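PDB 1VKY: S-adenosylmethionine:tRNA ribosyltransferase-isomerase from Thermotoga maritima, which probably transfers the ribose moiety of S-adenosylmethionine to the 7-aminomethyl group of 7-deazaguanine in tRNA and isomerises it, giving epoxyqueuosine. Local coordinates for residues 236-241 with 264-269. Residues are numbered along the deposited sequence; the frame is centred on the assembly and turned at random.
Sequences YQVPKE and VRTLET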
ATOM      1  N   TYR B 236     -15.420  -8.804 -16.505  1.00 30.27           N
ATOM      2  CA  TYR B 236     -14.513  -8.107 -17.410  1.00 26.87           C
ATOM      3  C   TYR B 236     -15.334  -7.468 -18.495  1.00 25.13           C
ATOM      4  O   TYR B 236     -16.434  -7.927 -18.833  1.00 25.91           O
ATOM      5  CB  TYR B 236     -13.461  -9.049 -18.027  1.00 27.57           C
ATOM      6  CG  TYR B 236     -14.043 -10.097 -18.935  1.00 20.17           C
ATOM      7  CD1 TYR B 236     -14.400  -9.786 -20.268  1.00 23.55           C
ATOM      8  CD2 TYR B 236     -14.277 -11.387 -18.484  1.00 24.90           C
ATOM      9  CE1 TYR B 236     -14.920 -10.740 -21.091  1.00 23.64           C
ATOM     10  CE2 TYR B 236     -14.781 -12.344 -19.334  1.00 26.65           C
ATOM     11  CZ  TYR B 236     -15.094 -12.022 -20.616  1.00 27.02           C
ATOM     12  OH  TYR B 236     -15.657 -12.971 -21.425  1.00 26.96           O
ATOM     13  N   GLN B 237     -14.791  -6.405 -19.062  1.00 23.45           N
ATOM     14  CA  GLN B 237     -15.361  -5.821 -20.273  1.00 22.31           C
ATOM     15  C   GLN B 237     -14.238  -5.477 -21.233  1.00 21.93           C
ATOM     16  O   GLN B 237     -13.248  -4.890 -20.832  1.00 23.25           O
ATOM     17  CB  GLN B 237     -16.135  -4.532 -19.922  1.00 23.02           C
ATOM     18  CG  GLN B 237     -16.814  -3.856 -21.134  1.00 27.61           C
ATOM     19  CD  GLN B 237     -17.449  -2.519 -20.808  1.00 24.00           C
ATOM     20  OE1 GLN B 237     -17.205  -1.969 -19.739  1.00 26.29           O
ATOM     21  NE2 GLN B 237     -18.241  -1.989 -21.744  1.00 26.28           N
ATOM     22  N   VAL B 238     -14.407  -5.851 -22.492  1.00 22.70           N
ATOM     23  CA  VAL B 238     -13.539  -5.469 -23.591  1.00 23.13           C
ATOM     24  C   VAL B 238     -14.414  -4.750 -24.587  1.00 23.36           C
ATOM     25  O   VAL B 238     -15.172  -5.354 -25.350  1.00 24.48           O
ATOM     26  CB  VAL B 238     -12.868  -6.679 -24.295  1.00 23.78           C
ATOM     27  CG1 VAL B 238     -11.802  -6.192 -25.295  1.00 23.75           C
ATOM     28  CG2 VAL B 238     -12.210  -7.582 -23.270  1.00 25.08           C
ATOM     29  N   PRO B 239     -14.331  -3.434 -24.570  1.00 23.84           N
ATOM     30  CA  PRO B 239     -15.215  -2.642 -25.355  1.00 24.22           C
ATOM     31  C   PRO B 239     -14.857  -2.620 -26.827  1.00 23.86           C
ATOM     32  O   PRO B 239     -13.764  -3.015 -27.236  1.00 24.00           O
ATOM     33  CB  PRO B 239     -15.087  -1.240 -24.706  1.00 24.18           C
ATOM     34  CG  PRO B 239     -13.721  -1.197 -24.150  1.00 27.60           C
ATOM     35  CD  PRO B 239     -13.383  -2.617 -23.774  1.00 24.83           C
ATOM     36  N   LYS B 240     -15.797  -2.134 -27.625  1.00 26.09           N
ATOM     37  CA  LYS B 240     -15.698  -2.153 -29.071  1.00 26.42           C
ATOM     38  C   LYS B 240     -14.416  -1.532 -29.564  1.00 26.17           C
ATOM     39  O   LYS B 240     -13.813  -2.048 -30.459  1.00 25.84           O
ATOM     40  CB  LYS B 240     -16.874  -1.410 -29.708  1.00 26.14           C
ATOM     41  CG  LYS B 240     -18.233  -2.120 -29.611  1.00 35.34           C
ATOM     42  CD  LYS B 240     -19.306  -1.472 -30.477  1.00 35.99           C
ATOM     43  CE  LYS B 240     -20.418  -2.471 -30.902  1.00 48.94           C
ATOM     44  NZ  LYS B 240     -21.137  -2.213 -32.220  1.00 41.27           N
ATOM     45  N   GLU B 241     -14.007  -0.404 -28.983  1.00 26.06           N
ATOM     46  CA  GLU B 241     -12.816   0.317 -29.456  1.00 27.93           C
ATOM     47  C   GLU B 241     -11.541  -0.519 -29.182  1.00 27.89           C
ATOM     48  O   GLU B 241     -10.614  -0.573 -29.996  1.00 29.09           O
ATOM     49  CB  GLU B 241     -12.723   1.727 -28.816  1.00 30.81           C
ATOM     50  CG  GLU B 241     -12.913   1.785 -27.329  1.00 44.49           C
ATOM     51  CD  GLU B 241     -14.360   1.969 -26.795  1.00 54.42           C
ATOM     52  OE1 GLU B 241     -15.389   1.530 -27.410  1.00 41.42           O
ATOM     53  OE2 GLU B 241     -14.443   2.540 -25.668  1.00 62.78           O
ATOM     54  N   VAL B 264      -4.049  -9.799 -18.983  1.00 21.76           N
ATOM     55  CA  VAL B 264      -3.759 -11.107 -19.633  1.00 22.28           C
ATOM     56  C   VAL B 264      -4.910 -12.058 -19.532  1.00 21.75           C
ATOM     57  O   VAL B 264      -5.278 -12.657 -20.512  1.00 22.37           O
ATOM     58  CB  VAL B 264      -2.525 -11.767 -19.014  1.00 22.12           C
ATOM     59  CG1 VAL B 264      -2.324 -13.190 -19.564  1.00 24.28           C
ATOM     60  CG2 VAL B 264      -1.296 -10.926 -19.271  1.00 26.02           C
ATOM     61  N   ARG B 265      -5.465 -12.234 -18.329  1.00 24.60           N
ATOM     62  CA  ARG B 265      -6.565 -13.183 -18.144  1.00 24.52           C
ATOM     63  C   ARG B 265      -7.763 -12.771 -18.937  1.00 23.47           C
ATOM     64  O   ARG B 265      -8.420 -13.611 -19.535  1.00 23.69           O
ATOM     65  CB  ARG B 265      -6.928 -13.347 -16.651  1.00 28.55           C
ATOM     66  CG  ARG B 265      -5.764 -13.818 -15.758  1.00 34.78           C
ATOM     67  CD  ARG B 265      -6.133 -14.073 -14.212  1.00 38.93           C
ATOM     68  NE  ARG B 265      -7.482 -13.577 -13.969  1.00 55.42           N
ATOM     69  CZ  ARG B 265      -7.814 -12.483 -13.304  1.00 62.46           C
ATOM     70  NH1 ARG B 265      -6.896 -11.739 -12.701  1.00 65.12           N
ATOM     71  NH2 ARG B 265      -9.105 -12.137 -13.236  1.00 66.02           N
ATOM     72  N   THR B 266      -8.047 -11.474 -19.025  1.00 22.51           N
ATOM     73  CA  THR B 266      -9.181 -11.018 -19.834  1.00 21.70           C
ATOM     74  C   THR B 266      -8.990 -11.283 -21.303  1.00 19.94           C
ATOM     75  O   THR B 266      -9.871 -11.821 -21.964  1.00 21.21           O
ATOM     76  CB  THR B 266      -9.441  -9.487 -19.576  1.00 25.67           C
ATOM     77  OG1 THR B 266      -9.999  -9.350 -18.249  1.00 25.63           O
ATOM     78  CG2 THR B 266     -10.533  -8.953 -20.537  1.00 23.95           C
ATOM     79  N   LEU B 267      -7.834 -10.908 -21.835  1.00 19.19           N
ATOM     80  CA  LEU B 267      -7.564 -11.125 -23.237  1.00 20.67           C
ATOM     81  C   LEU B 267      -7.484 -12.604 -23.663  1.00 21.59           C
ATOM     82  O   LEU B 267      -7.976 -12.973 -24.751  1.00 21.63           O
ATOM     83  CB  LEU B 267      -6.289 -10.400 -23.629  1.00 24.09           C
ATOM     84  CG  LEU B 267      -6.319  -8.853 -23.576  1.00 20.87           C
ATOM     85  CD1 LEU B 267      -4.878  -8.417 -23.892  1.00 25.20           C
ATOM     86  CD2 LEU B 267      -7.319  -8.225 -24.522  1.00 21.65           C
ATOM     87  N   GLU B 268      -6.841 -13.439 -22.845  1.00 23.65           N
ATOM     88  CA  GLU B 268      -6.778 -14.882 -23.162  1.00 24.10           C
ATOM     89  C   GLU B 268      -8.123 -15.600 -23.001  1.00 24.82           C
ATOM     90  O   GLU B 268      -8.411 -16.599 -23.682  1.00 26.71           O
ATOM     91  CB  GLU B 268      -5.665 -15.556 -22.352  1.00 23.53           C
ATOM     92  CG  GLU B 268      -4.281 -15.072 -22.746  1.00 19.17           C
ATOM     93  CD  GLU B 268      -3.942 -15.266 -24.223  1.00 21.24           C
ATOM     94  OE1 GLU B 268      -4.226 -16.364 -24.762  1.00 22.32           O
ATOM     95  OE2 GLU B 268      -3.382 -14.347 -24.856  1.00 25.97           O
ATOM     96  N   THR B 269      -8.988 -15.070 -22.154  1.00 23.50           N
ATOM     97  CA  THR B 269     -10.361 -15.514 -22.082  1.00 24.63           C
ATOM     98  C   THR B 269     -11.139 -15.201 -23.380  1.00 26.08           C
ATOM     99  O   THR B 269     -11.776 -16.100 -23.985  1.00 23.56           O
ATOM    100  CB  THR B 269     -11.027 -14.853 -20.871  1.00 23.57           C
ATOM    101  OG1 THR B 269     -10.407 -15.307 -19.667  1.00 22.14           O
ATOM    102  CG2 THR B 269     -12.502 -15.225 -20.777  1.00 30.65           C
TER
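Y236 and V238 of strand 234-238 pack against T266 and T269 of helix 261-270 in a largely buried, mainly nonpolar van der Waals contact, with no hydrogen bond across it, between the mixed sheet and a helix on one of its faces. It illustrates how alternating side chains let one strand serve both faces of a sheet: Y236 and V238 point toward the helix, while Q237 between them points away and hydrogen-bonds to H212 and E96. T266 touches both strand side chains. Its CG2 comes within 3.5 Å of V238 CG2, a tight methyl pair, and its OG1 sits 3.5 Å from Y236 CB. With CG between its backbone N and carbonyl carbon (chi1 65°), the Y236 ring runs along the helix to the next turn, where T269 CG2 lies 3.9 Å from Y236 OH. The T269 hydroxyl is engaged elsewhere, OG1 being hydrogen-bonded to R265 O at 2.6 Å and to T283 OG1, consistent with its methyl meeting the ring. Replacing Y236 by an alanine would probably leave that methyl without its aromatic neighbour and open a gap between strand and helix. The axes of residues 236-238 and 264-269 cross at -65°; the strand continues through P239, the N-cap, into helix 240-252, and pairs with strands 205-213 and 279-281 on its two edges.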